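Local structure of protein GLB-12 (Caenorhabditis elegans, 4BJA) at residues P67-V72 with Q130-Q135; Q135-M140 with Q202-F207. The protein binds a heme b whose iron has two axial protein ligands and, as a globin, probably binds oxygen or takes part in redox signalling. The protein carries 1 engineered substitution. All blocks are in the same frame, centred on the assembly; numbering follows the deposited sequence.

Both contacts use the short helix 131-136 and the residues that follow it, and both reach the heme, but from different parts of the globin fold. Interaction 1 (67-72 with 130-135) is partly buried at the periphery and wholly apolar across its segments: F132 meets V72 and L69 beside the porphyrin. Interaction 2 (135-140 with 202-207) is buried and mixed, with glutamine side chains laid on helix 185-214 and a water joining the two segments. The contacts share Q135, and their centres lie about 13 Å apart. They touch where the F207 ring packs on the backbone of L133 and E134.

Interaction 1. Residues P67-V72 with Q130-Q135; sequences PDLKKV and QGFLEQ. With HEM (protoporphyrin IX containing Fe), chain B; ACT (acetate ion), chain E.
The F132 ring lies under a methyl of V72: CG2 sits over one face, displaced toward the rim, in a CH-pi contact 3.8 Å from the ring centroid and 22° off the normal. The two side chains cross at about a right angle, and V72 CG2 comes nearest to F132 CG at 3.5 Å. F132 reaches over because its CG stands anti to the backbone N (chi1 172°), which carries the ring out from helix 131-136. L69 also crosses the ring at nearly a right angle and touches it obliquely, CD2 to F132 CE2 at 3.7 Å. The ring is held further by Y144, which meets it edge-to-face.

This is part of the wall of a globin heme pocket, where the short, weakly bonded helix 69-72 and the helix just after the axial ligand H127 meet round the vinyl group on pyrrole C. V72 divides its methyls: CG2 serves the ring, while CG1 packs on the heme vinyl carbon CBC at 3.4 Å. L133 CG meets the same CBC at 3.5 Å, and L69 CD2 lies near the vinyl carbon CAC. Q130, the N-cap of helix 131-136, bends at chi2 (-47°) and lays its amide over the face of pyrrole D, NE2 to heme C3D at 3.3 Å. The same NE2 donates a weak hydrogen bond to an acetate ion, probably from the crystallisation liquor. With an alanine in place of Q130, the face of pyrrole D would probably lose its amide cover and a gap would open over it. Elsewhere, the V72 carbonyl oxygen accepts a hydrogen bond from K88.

Interaction 2. Residues Q135-M140 with Q202-F207; sequences QNQNQM and QMTDSF. With HEM (protoporphyrin IX containing Fe), chain B.
Buried packing joins the loop leaving helix 131-136 to the long C-terminal helix 185-214 of the globin fold, with a water linking the two. Q137, the first residue past the helix, sends its aliphatic part against F207: CG lies 3.5 Å from F207 CE1, an oblique approach with the amide and ring planes 68° apart. The bend at chi2 (71°) turns the Q137 amide away from the course of its CB-CG bond, so carbon rests on the ring while the amide goes to polar partners. Q137 NE2 donates to a water at 3.0 Å, which in turn donates to T204 O at 2.9 Å. Beyond the segments, Q137 NE2 is hydrogen-bonded to N143 OD1 and Q137 OE1 to the backbone N of Y144, while T204 OG1 is hydrogen-bonded to I200 O and N143 ND2. Further along the loop, Q139 lays its CD against T204 CG2 at 3.6 Å. F207 packs on the axial ligand H127, and W19 of the second subunit packs on Q139 and T204. M203 CE reaches heme C3B at 3.6 Å. The contact thus separates its chemistry: the Q137 methylenes on the F207 ring and the T204 methyl against the Q139 amide carbon make the direct touch, whereas the buried Q137 amide is satisfied at both ends and is probably fixed in rotation by these bonds.

Interaction 1. Residues P67-V72 with Q130-Q135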
ATOM      1  N   PRO A  67      -5.375   0.972 -27.684  1.00 21.67           N
ATOM      2  CA  PRO A  67      -4.970   0.187 -28.853  1.00 22.38           C
ATOM      3  C   PRO A  67      -3.461   0.052 -29.068  1.00 22.92           C
ATOM      4  O   PRO A  67      -3.056  -0.838 -29.840  1.00 22.37           O
ATOM      5  CB  PRO A  67      -5.684   0.891 -30.029  1.00 23.33           C
ATOM      6  CG  PRO A  67      -5.901   2.316 -29.486  1.00 24.36           C
ATOM      7  CD  PRO A  67      -6.206   2.134 -28.044  1.00 22.85           C
ATOM      8  N   ASP A  68      -2.642   0.881 -28.401  1.00 23.51           N
ATOM      9  CA  ASP A  68      -1.183   0.675 -28.364  1.00 27.03           C
ATOM     10  C   ASP A  68      -0.806  -0.751 -27.921  1.00 25.95           C
ATOM     11  O   ASP A  68       0.267  -1.271 -28.289  1.00 26.77           O
ATOM     12  CB  ASP A  68      -0.490   1.654 -27.407  1.00 30.31           C
ATOM     13  CG  ASP A  68       0.009   2.911 -28.092  1.00 37.48           C
ATOM     14  OD1 ASP A  68      -0.202   3.062 -29.311  1.00 43.45           O
ATOM     15  OD2 ASP A  68       0.635   3.763 -27.397  1.00 44.41           O
ATOM     16  N   LEU A  69      -1.698  -1.381 -27.149  1.00 24.46           N
ATOM     17  CA  LEU A  69      -1.449  -2.732 -26.623  1.00 23.61           C
ATOM     18  C   LEU A  69      -1.645  -3.833 -27.648  1.00 22.74           C
ATOM     19  O   LEU A  69      -1.242  -4.967 -27.435  1.00 22.63           O
ATOM     20  CB  LEU A  69      -2.286  -3.017 -25.351  1.00 22.73           C
ATOM     21  CG  LEU A  69      -1.877  -2.116 -24.171  1.00 22.89           C
ATOM     22  CD1 LEU A  69      -2.780  -2.427 -22.961  1.00 22.37           C
ATOM     23  CD2 LEU A  69      -0.377  -2.263 -23.786  1.00 27.13           C
ATOM     24  N   LYS A  70      -2.243  -3.517 -28.797  1.00 21.87           N
ATOM     25  CA  LYS A  70      -2.476  -4.557 -29.793  1.00 22.38           C
ATOM     26  C   LYS A  70      -1.140  -5.122 -30.274  1.00 23.47           C
ATOM     27  O   LYS A  70      -0.969  -6.339 -30.323  1.00 23.76           O
ATOM     28  CB  LYS A  70      -3.326  -4.018 -30.964  1.00 22.21           C
ATOM     29  CG  LYS A  70      -4.818  -3.964 -30.622  1.00 22.74           C
ATOM     30  CD  LYS A  70      -5.682  -3.639 -31.893  1.00 24.56           C
ATOM     31  CE  LYS A  70      -6.018  -2.216 -31.993  1.00 26.37           C
ATOM     32  NZ  LYS A  70      -6.648  -2.047 -33.373  1.00 23.33           N
ATOM     33  N   LYS A  71      -0.185  -4.243 -30.551  1.00 25.53           N
ATOM     34  CA  LYS A  71       1.141  -4.656 -31.055  1.00 28.29           C
ATOM     35  C   LYS A  71       1.875  -5.510 -30.028  1.00 28.11           C
ATOM     36  O   LYS A  71       2.530  -6.492 -30.368  1.00 28.28           O
ATOM     37  CB  LYS A  71       1.990  -3.429 -31.420  1.00 30.21           C
ATOM     38  CG  LYS A  71       3.322  -3.778 -32.108  1.00 33.90           C
ATOM     39  CD  LYS A  71       4.006  -2.534 -32.617  1.00 39.28           C
ATOM     40  CE  LYS A  71       5.539  -2.669 -32.566  1.00 42.52           C
ATOM     41  NZ  LYS A  71       6.203  -1.453 -33.209  1.00 44.71           N
ATOM     42  N   VAL A  72       1.734  -5.144 -28.753  1.00 27.62           N
ATOM     43  CA  VAL A  72       2.410  -5.842 -27.671  1.00 27.29           C
ATOM     44  C   VAL A  72       1.967  -7.282 -27.680  1.00 26.08           C
ATOM     45  O   VAL A  72       2.782  -8.216 -27.500  1.00 27.04           O
ATOM     46  CB  VAL A  72       2.053  -5.224 -26.271  1.00 27.91           C
ATOM     47  CG1 VAL A  72       2.647  -6.056 -25.162  1.00 30.36           C
ATOM     48  CG2 VAL A  72       2.570  -3.838 -26.175  1.00 29.13           C
ATOM     49  N   GLN A 130       9.169  -7.073 -20.038  1.00 32.39           N
ATOM     50  CA  GLN A 130       8.398  -6.634 -21.200  1.00 31.90           C
ATOM     51  C   GLN A 130       8.935  -5.306 -21.651  1.00 31.66           C
ATOM     52  O   GLN A 130       8.800  -4.306 -20.963  1.00 30.94           O
ATOM     53  CB  GLN A 130       6.896  -6.528 -20.885  1.00 32.30           C
ATOM     54  CG  GLN A 130       6.234  -7.819 -20.383  1.00 32.90           C
ATOM     55  CD  GLN A 130       6.572  -9.062 -21.213  1.00 38.25           C
ATOM     56  OE1 GLN A 130       6.841  -8.971 -22.408  1.00 40.47           O
ATOM     57  NE2 GLN A 130       6.524 -10.234 -20.574  1.00 37.34           N
ATOM     58  N   GLY A 131       9.574  -5.289 -22.817  1.00 31.19           N
ATOM     59  CA  GLY A 131      10.282  -4.085 -23.249  1.00 31.15           C
ATOM     60  C   GLY A 131       9.354  -2.892 -23.394  1.00 30.30           C
ATOM     61  O   GLY A 131       9.748  -1.771 -23.079  1.00 31.10           O
ATOM     62  N   PHE A 132       8.119  -3.135 -23.846  1.00 29.35           N
ATOM     63  CA  PHE A 132       7.149  -2.069 -24.018  1.00 28.08           C
ATOM     64  C   PHE A 132       6.935  -1.408 -22.666  1.00 27.77           C
ATOM     65  O   PHE A 132       6.905  -0.196 -22.557  1.00 27.17           O
ATOM     66  CB  PHE A 132       5.810  -2.587 -24.549  1.00 28.77           C
ATOM     67  CG  PHE A 132       4.737  -1.546 -24.562  1.00 28.08           C
ATOM     68  CD1 PHE A 132       4.576  -0.694 -25.662  1.00 29.85           C
ATOM     69  CD2 PHE A 132       3.859  -1.405 -23.481  1.00 27.43           C
ATOM     70  CE1 PHE A 132       3.553   0.290 -25.660  1.00 29.14           C
ATOM     71  CE2 PHE A 132       2.862  -0.445 -23.475  1.00 25.55           C
ATOM     72  CZ  PHE A 132       2.709   0.432 -24.582  1.00 27.98           C
ATOM     73  N   LEU A 133       6.789  -2.215 -21.624  1.00 26.60           N
ATOM     74  CA  LEU A 133       6.546  -1.620 -20.315  1.00 26.06           C
ATOM     75  C   LEU A 133       7.808  -0.993 -19.732  1.00 26.32           C
ATOM     76  O   LEU A 133       7.739   0.064 -19.125  1.00 25.71           O
ATOM     77  CB  LEU A 133       5.973  -2.665 -19.347  1.00 24.78           C
ATOM     78  CG  LEU A 133       4.543  -3.121 -19.640  1.00 22.63           C
ATOM     79  CD1 LEU A 133       4.193  -4.279 -18.716  1.00 23.18           C
ATOM     80  CD2 LEU A 133       3.544  -1.961 -19.417  1.00 22.57           C
ATOM     81  N   GLU A 134       8.956  -1.658 -19.881  1.00 28.67           N
ATOM     82  CA  GLU A 134      10.220  -1.087 -19.401  1.00 30.71           C
ATOM     83  C   GLU A 134      10.435   0.323 -19.958  1.00 31.21           C
ATOM     84  O   GLU A 134      10.797   1.255 -19.235  1.00 31.14           O
ATOM     85  CB  GLU A 134      11.379  -2.017 -19.770  1.00 32.81           C
ATOM     86  CG  GLU A 134      12.479  -2.033 -18.742  1.00 37.84           C
ATOM     87  CD  GLU A 134      13.708  -1.292 -19.175  1.00 45.57           C
ATOM     88  OE1 GLU A 134      13.596  -0.254 -19.878  1.00 48.52           O
ATOM     89  OE2 GLU A 134      14.815  -1.769 -18.805  1.00 49.80           O
ATOM     90  N   GLN A 135      10.161   0.481 -21.246  1.00 31.61           N
ATOM     91  CA  GLN A 135      10.267   1.771 -21.907  1.00 32.99           C
ATOM     92  C   GLN A 135       9.147   2.761 -21.596  1.00 32.03           C
ATOM     93  O   GLN A 135       9.415   3.948 -21.447  1.00 33.31           O
ATOM     94  CB  GLN A 135      10.380   1.580 -23.439  1.00 34.19           C
ATOM     95  CG  GLN A 135      11.822   1.344 -23.893  1.00 40.74           C
ATOM     96  CD  GLN A 135      12.142   1.915 -25.283  1.00 46.82           C
ATOM     97  OE1 GLN A 135      11.285   2.507 -25.956  1.00 50.02           O
ATOM     98  NE2 GLN A 135      13.394   1.732 -25.716  1.00 49.06           N
TER
HETATM   99  CHA HEM B 300       2.763 -11.925 -18.470  1.00 22.43           C
HETATM  100  CHB HEM B 300      -0.651 -10.650 -15.282  1.00 19.73           C
HETATM  101  CHC HEM B 300      -0.723  -6.211 -17.127  1.00 21.99           C
HETATM  102  CHD HEM B 300       2.057  -7.708 -20.763  1.00 24.43           C
HETATM  103  C1A HEM B 300       1.898 -11.931 -17.431  1.00 21.29           C
HETATM  104  C2A HEM B 300       1.731 -13.019 -16.483  1.00 23.13           C
HETATM  105  C3A HEM B 300       0.778 -12.635 -15.616  1.00 21.16           C
HETATM  106  C4A HEM B 300       0.319 -11.316 -15.994  1.00 20.31           C
HETATM  107  CMA HEM B 300       0.193 -13.417 -14.409  1.00 22.28           C
HETATM  108  CAA HEM B 300       2.554 -14.349 -16.505  1.00 25.64           C
HETATM  109  CBA HEM B 300       3.388 -14.509 -15.225  1.00 31.78           C
HETATM  110  CGA HEM B 300       4.337 -13.395 -15.179  1.00 34.81           C
HETATM  111  O1A HEM B 300       5.012 -13.140 -16.216  1.00 36.50           O
HETATM  112  O2A HEM B 300       4.361 -12.744 -14.102  1.00 38.51           O
HETATM  113  C1B HEM B 300      -0.891  -9.325 -15.494  1.00 19.89           C
HETATM  114  C2B HEM B 300      -1.700  -8.479 -14.624  1.00 19.75           C
HETATM  115  C3B HEM B 300      -1.709  -7.276 -15.123  1.00 20.68           C
HETATM  116  C4B HEM B 300      -0.929  -7.295 -16.334  1.00 20.62           C
HETATM  117  CMB HEM B 300      -2.388  -8.947 -13.331  1.00 23.26           C
HETATM  118  CAB HEM B 300      -2.427  -6.065 -14.469  1.00 25.72           C
HETATM  119  CBB HEM B 300      -2.743  -5.030 -15.208  1.00 30.67           C
HETATM  120  C1C HEM B 300       0.029  -6.225 -18.252  1.00 21.34           C
HETATM  121  C2C HEM B 300       0.230  -5.101 -19.131  1.00 24.51           C
HETATM  122  C3C HEM B 300       1.001  -5.501 -20.127  1.00 23.82           C
HETATM  123  C4C HEM B 300       1.291  -6.906 -19.946  1.00 24.39           C
HETATM  124  CMC HEM B 300      -0.337  -3.682 -18.887  1.00 27.10           C
HETATM  125  CAC HEM B 300       1.459  -4.597 -21.295  1.00 27.40           C
HETATM  126  CBC HEM B 300       2.583  -4.927 -21.907  1.00 30.12           C
HETATM  127  C1D HEM B 300       2.426  -8.983 -20.519  1.00 25.14           C
HETATM  128  C2D HEM B 300       3.094  -9.836 -21.456  1.00 26.50           C
HETATM  129  C3D HEM B 300       3.315 -11.130 -20.741  1.00 27.76           C
HETATM  130  C4D HEM B 300       2.764 -10.945 -19.429  1.00 24.34           C
HETATM  131  CMD HEM B 300       3.517  -9.527 -22.910  1.00 29.49           C
HETATM  132  CAD HEM B 300       3.965 -12.406 -21.309  1.00 29.10           C
HETATM  133  CBD HEM B 300       2.813 -13.361 -21.661  1.00 31.51           C
HETATM  134  CGD HEM B 300       1.942 -12.925 -22.837  1.00 31.90           C
HETATM  135  O1D HEM B 300       2.369 -12.133 -23.703  1.00 33.55           O
HETATM  136  O2D HEM B 300       0.805 -13.409 -22.907  1.00 33.39           O
HETATM  137  NA  HEM B 300       1.007 -10.898 -17.117  1.00 19.89           N
HETATM  138  NB  HEM B 300      -0.417  -8.568 -16.561  1.00 20.61           N
HETATM  139  NC  HEM B 300       0.695  -7.306 -18.792  1.00 22.78           N
HETATM  140  ND  HEM B 300       2.233  -9.680 -19.321  1.00 24.15           N
HETATM  141 FE   HEM B 300       0.877  -9.142 -17.959  1.00 19.74          FE
HETATM  142  C   ACT E1218       7.256 -14.015 -20.883  1.00 35.01           C
HETATM  143  O   ACT E1218       7.315 -13.320 -19.864  1.00 38.25           O
HETATM  144  OXT ACT E1218       6.571 -15.055 -20.751  1.00 35.29           O
HETATM  145  CH3 ACT E1218       7.987 -13.574 -22.088  1.00 35.28           C

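Interaction 2. Residues Q135-M140 with Q202-F207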
ATOM      1  N   GLN A 135      10.161   0.481 -21.246  1.00 31.61           N
ATOM      2  CA  GLN A 135      10.267   1.771 -21.907  1.00 32.99           C
ATOM      3  C   GLN A 135       9.147   2.761 -21.596  1.00 32.03           C
ATOM      4  O   GLN A 135       9.415   3.948 -21.447  1.00 33.31           O
ATOM      5  CB  GLN A 135      10.380   1.580 -23.439  1.00 34.19           C
ATOM      6  CG  GLN A 135      11.822   1.344 -23.893  1.00 40.74           C
ATOM      7  CD  GLN A 135      12.142   1.915 -25.283  1.00 46.82           C
ATOM      8  OE1 GLN A 135      11.285   2.507 -25.956  1.00 50.02           O
ATOM      9  NE2 GLN A 135      13.394   1.732 -25.716  1.00 49.06           N
ATOM     10  N   ASN A 136       7.903   2.288 -21.510  1.00 30.97           N
ATOM     11  CA  ASN A 136       6.753   3.199 -21.496  1.00 30.03           C
ATOM     12  C   ASN A 136       5.980   3.341 -20.201  1.00 29.31           C
ATOM     13  O   ASN A 136       5.247   4.300 -20.038  1.00 29.31           O
ATOM     14  CB  ASN A 136       5.780   2.858 -22.619  1.00 30.50           C
ATOM     15  CG  ASN A 136       6.454   2.931 -23.989  1.00 32.62           C
ATOM     16  OD1 ASN A 136       6.987   3.973 -24.359  1.00 36.51           O
ATOM     17  ND2 ASN A 136       6.471   1.831 -24.707  1.00 33.95           N
ATOM     18  N   GLN A 137       6.106   2.363 -19.304  1.00 29.24           N
ATOM     19  CA  GLN A 137       5.432   2.462 -18.011  1.00 28.35           C
ATOM     20  C   GLN A 137       5.911   3.693 -17.256  1.00 30.10           C
ATOM     21  O   GLN A 137       7.119   3.858 -17.061  1.00 29.26           O
ATOM     22  CB  GLN A 137       5.726   1.215 -17.182  1.00 27.52           C
ATOM     23  CG  GLN A 137       5.223   1.314 -15.710  1.00 26.76           C
ATOM     24  CD  GLN A 137       3.722   1.256 -15.608  1.00 24.92           C
ATOM     25  OE1 GLN A 137       3.022   1.146 -16.618  1.00 24.21           O
ATOM     26  NE2 GLN A 137       3.203   1.324 -14.370  1.00 22.81           N
ATOM     27  N   ASN A 138       4.978   4.545 -16.845  1.00 32.21           N
ATOM     28  CA  ASN A 138       5.322   5.891 -16.396  1.00 35.87           C
ATOM     29  C   ASN A 138       4.194   6.505 -15.577  1.00 37.89           C
ATOM     30  O   ASN A 138       3.180   6.955 -16.123  1.00 38.90           O
ATOM     31  CB  ASN A 138       5.649   6.770 -17.622  1.00 36.68           C
ATOM     32  CG  ASN A 138       6.154   8.154 -17.251  1.00 39.64           C
ATOM     33  OD1 ASN A 138       6.637   8.901 -18.117  1.00 43.74           O
ATOM     34  ND2 ASN A 138       6.058   8.508 -15.978  1.00 40.87           N
ATOM     35  N   GLN A 139       4.381   6.538 -14.257  1.00 39.87           N
ATOM     36  CA  GLN A 139       3.396   7.110 -13.320  1.00 41.74           C
ATOM     37  C   GLN A 139       3.022   8.606 -13.557  1.00 42.85           C
ATOM     38  O   GLN A 139       1.996   9.097 -13.059  1.00 43.27           O
ATOM     39  CB  GLN A 139       3.893   6.896 -11.877  1.00 41.79           C
ATOM     40  CG  GLN A 139       4.343   5.438 -11.557  1.00 41.85           C
ATOM     41  CD  GLN A 139       4.620   5.240 -10.064  1.00 40.92           C
ATOM     42  OE1 GLN A 139       5.675   4.737  -9.653  1.00 42.56           O
ATOM     43  NE2 GLN A 139       3.671   5.643  -9.256  1.00 41.40           N
ATOM     44  N   MET A 140       3.859   9.323 -14.307  1.00 44.56           N
ATOM     45  CA  MET A 140       3.616  10.734 -14.663  1.00 45.32           C
ATOM     46  C   MET A 140       2.635  10.863 -15.844  1.00 44.48           C
ATOM     47  O   MET A 140       2.004  11.915 -16.035  1.00 44.69           O
ATOM     48  CB  MET A 140       4.952  11.472 -14.869  1.00 46.58           C
ATOM     49  CG  MET A 140       5.684  11.820 -13.596  1.00 50.95           C
ATOM     50  SD  MET A 140       4.606  12.587 -12.359  1.00 57.78           S
ATOM     51  CE  MET A 140       4.323  14.239 -13.029  1.00 57.51           C
ATOM     52  N   GLN A 202       0.410  -2.330  -5.838  1.00 15.13           N
ATOM     53  CA  GLN A 202       1.534  -3.236  -5.553  1.00 16.64           C
ATOM     54  C   GLN A 202       2.251  -3.681  -6.814  1.00 17.91           C
ATOM     55  O   GLN A 202       3.486  -3.837  -6.806  1.00 18.79           O
ATOM     56  CB  GLN A 202       1.043  -4.424  -4.727  1.00 15.91           C
ATOM     57  CG  GLN A 202       0.523  -3.931  -3.375  1.00 16.92           C
ATOM     58  CD  GLN A 202       1.589  -3.103  -2.648  1.00 20.41           C
ATOM     59  OE1 GLN A 202       2.624  -3.632  -2.264  1.00 21.78           O
ATOM     60  NE2 GLN A 202       1.361  -1.779  -2.518  1.00 22.74           N
ATOM     61  N   MET A 203       1.508  -3.837  -7.920  1.00 18.00           N
ATOM     62  CA  MET A 203       2.214  -4.129  -9.167  0.50 17.64           C
ATOM     63  C   MET A 203       2.994  -2.923  -9.625  1.00 18.32           C
ATOM     64  O   MET A 203       4.122  -3.075 -10.083  1.00 19.07           O
ATOM     65  CB  MET A 203       1.270  -4.607 -10.249  0.50 17.79           C
ATOM     66  CG  MET A 203       0.729  -5.976  -9.953  0.50 16.60           C
ATOM     67  SD  MET A 203      -0.423  -6.421 -11.238  0.50 16.67           S
ATOM     68  CE  MET A 203       0.711  -6.799 -12.554  0.50 17.43           C
ATOM     69  N   THR A 204       2.433  -1.730  -9.460  1.00 16.85           N
ATOM     70  CA  THR A 204       3.130  -0.539  -9.864  1.00 18.31           C
ATOM     71  C   THR A 204       4.427  -0.354  -9.066  1.00 18.18           C
ATOM     72  O   THR A 204       5.485  -0.049  -9.649  1.00 19.32           O
ATOM     73  CB  THR A 204       2.207   0.681  -9.704  1.00 17.48           C
ATOM     74  OG1 THR A 204       1.101   0.536 -10.606  1.00 18.28           O
ATOM     75  CG2 THR A 204       2.961   1.992  -9.959  1.00 19.57           C
ATOM     76  N   ASP A 205       4.334  -0.531  -7.742  1.00 17.99           N
ATOM     77  CA  ASP A 205       5.487  -0.275  -6.887  1.00 20.00           C
ATOM     78  C   ASP A 205       6.580  -1.302  -7.082  1.00 19.63           C
ATOM     79  O   ASP A 205       7.757  -0.939  -7.162  1.00 19.71           O
ATOM     80  CB  ASP A 205       5.061  -0.159  -5.421  1.00 20.50           C
ATOM     81  CG  ASP A 205       4.457   1.209  -5.086  1.00 27.90           C
ATOM     82  OD1 ASP A 205       4.429   2.126  -5.945  1.00 34.77           O
ATOM     83  OD2 ASP A 205       4.028   1.391  -3.922  1.00 34.30           O
ATOM     84  N   SER A 206       6.180  -2.570  -7.219  1.00 18.12           N
ATOM     85  CA  SER A 206       7.164  -3.610  -7.406  1.00 19.58           C
ATOM     86  C   SER A 206       7.860  -3.481  -8.780  1.00 19.23           C
ATOM     87  O   SER A 206       9.104  -3.632  -8.917  1.00 20.20           O
ATOM     88  CB  SER A 206       6.540  -4.978  -7.186  1.00 19.06           C
ATOM     89  OG  SER A 206       5.466  -5.238  -8.092  1.00 25.35           O
ATOM     90  N   PHE A 207       7.066  -3.193  -9.796  1.00 18.95           N
ATOM     91  CA  PHE A 207       7.637  -2.912 -11.112  1.00 19.72           C
ATOM     92  C   PHE A 207       8.661  -1.743 -11.059  1.00 20.37           C
ATOM     93  O   PHE A 207       9.778  -1.813 -11.616  1.00 21.00           O
ATOM     94  CB  PHE A 207       6.487  -2.582 -12.096  1.00 18.83           C
ATOM     95  CG  PHE A 207       6.969  -2.283 -13.499  1.00 19.55           C
ATOM     96  CD1 PHE A 207       7.480  -1.026 -13.814  1.00 20.61           C
ATOM     97  CD2 PHE A 207       6.947  -3.273 -14.469  1.00 19.09           C
ATOM     98  CE1 PHE A 207       7.981  -0.752 -15.102  1.00 20.35           C
ATOM     99  CE2 PHE A 207       7.412  -2.988 -15.787  1.00 19.07           C
ATOM    100  CZ  PHE A 207       7.946  -1.754 -16.070  1.00 21.51           C
TER
HETATM  101  CHA HEM B 300       2.763 -11.925 -18.470  1.00 22.43           C
HETATM  102  CHB HEM B 300      -0.651 -10.650 -15.282  1.00 19.73           C
HETATM  103  CHC HEM B 300      -0.723  -6.211 -17.127  1.00 21.99           C
HETATM  104  CHD HEM B 300       2.057  -7.708 -20.763  1.00 24.43           C
HETATM  105  C1A HEM B 300       1.898 -11.931 -17.431  1.00 21.29           C
HETATM  106  C2A HEM B 300       1.731 -13.019 -16.483  1.00 23.13           C
HETATM  107  C3A HEM B 300       0.778 -12.635 -15.616  1.00 21.16           C
HETATM  108  C4A HEM B 300       0.319 -11.316 -15.994  1.00 20.31           C
HETATM  109  CMA HEM B 300       0.193 -13.417 -14.409  1.00 22.28           C
HETATM  110  CAA HEM B 300       2.554 -14.349 -16.505  1.00 25.64           C
HETATM  111  CBA HEM B 300       3.388 -14.509 -15.225  1.00 31.78           C
HETATM  112  CGA HEM B 300       4.337 -13.395 -15.179  1.00 34.81           C
HETATM  113  O1A HEM B 300       5.012 -13.140 -16.216  1.00 36.50           O
HETATM  114  O2A HEM B 300       4.361 -12.744 -14.102  1.00 38.51           O
HETATM  115  C1B HEM B 300      -0.891  -9.325 -15.494  1.00 19.89           C
HETATM  116  C2B HEM B 300      -1.700  -8.479 -14.624  1.00 19.75           C
HETATM  117  C3B HEM B 300      -1.709  -7.276 -15.123  1.00 20.68           C
HETATM  118  C4B HEM B 300      -0.929  -7.295 -16.334  1.00 20.62           C
HETATM  119  CMB HEM B 300      -2.388  -8.947 -13.331  1.00 23.26           C
HETATM  120  CAB HEM B 300      -2.427  -6.065 -14.469  1.00 25.72           C
HETATM  121  CBB HEM B 300      -2.743  -5.030 -15.208  1.00 30.67           C
HETATM  122  C1C HEM B 300       0.029  -6.225 -18.252  1.00 21.34           C
HETATM  123  C2C HEM B 300       0.230  -5.101 -19.131  1.00 24.51           C
HETATM  124  C3C HEM B 300       1.001  -5.501 -20.127  1.00 23.82           C
HETATM  125  C4C HEM B 300       1.291  -6.906 -19.946  1.00 24.39           C
HETATM  126  CMC HEM B 300      -0.337  -3.682 -18.887  1.00 27.10           C
HETATM  127  CAC HEM B 300       1.459  -4.597 -21.295  1.00 27.40           C
HETATM  128  CBC HEM B 300       2.583  -4.927 -21.907  1.00 30.12           C
HETATM  129  C1D HEM B 300       2.426  -8.983 -20.519  1.00 25.14           C
HETATM  130  C2D HEM B 300       3.094  -9.836 -21.456  1.00 26.50           C
HETATM  131  C3D HEM B 300       3.315 -11.130 -20.741  1.00 27.76           C
HETATM  132  C4D HEM B 300       2.764 -10.945 -19.429  1.00 24.34           C
HETATM  133  CMD HEM B 300       3.517  -9.527 -22.910  1.00 29.49           C
HETATM  134  CAD HEM B 300       3.965 -12.406 -21.309  1.00 29.10           C
HETATM  135  CBD HEM B 300       2.813 -13.361 -21.661  1.00 31.51           C
HETATM  136  CGD HEM B 300       1.942 -12.925 -22.837  1.00 31.90           C
HETATM  137  O1D HEM B 300       2.369 -12.133 -23.703  1.00 33.55           O
HETATM  138  O2D HEM B 300       0.805 -13.409 -22.907  1.00 33.39           O
HETATM  139  NA  HEM B 300       1.007 -10.898 -17.117  1.00 19.89           N
HETATM  140  NB  HEM B 300      -0.417  -8.568 -16.561  1.00 20.61           N
HETATM  141  NC  HEM B 300       0.695  -7.306 -18.792  1.00 22.78           N
HETATM  142  ND  HEM B 300       2.233  -9.680 -19.321  1.00 24.15           N
HETATM  143 FE   HEM B 300       0.877  -9.142 -17.959  1.00 19.74          FE
HETATM  144  O   HOH W   1       5.355   1.263 -12.287  1.00 27.18           O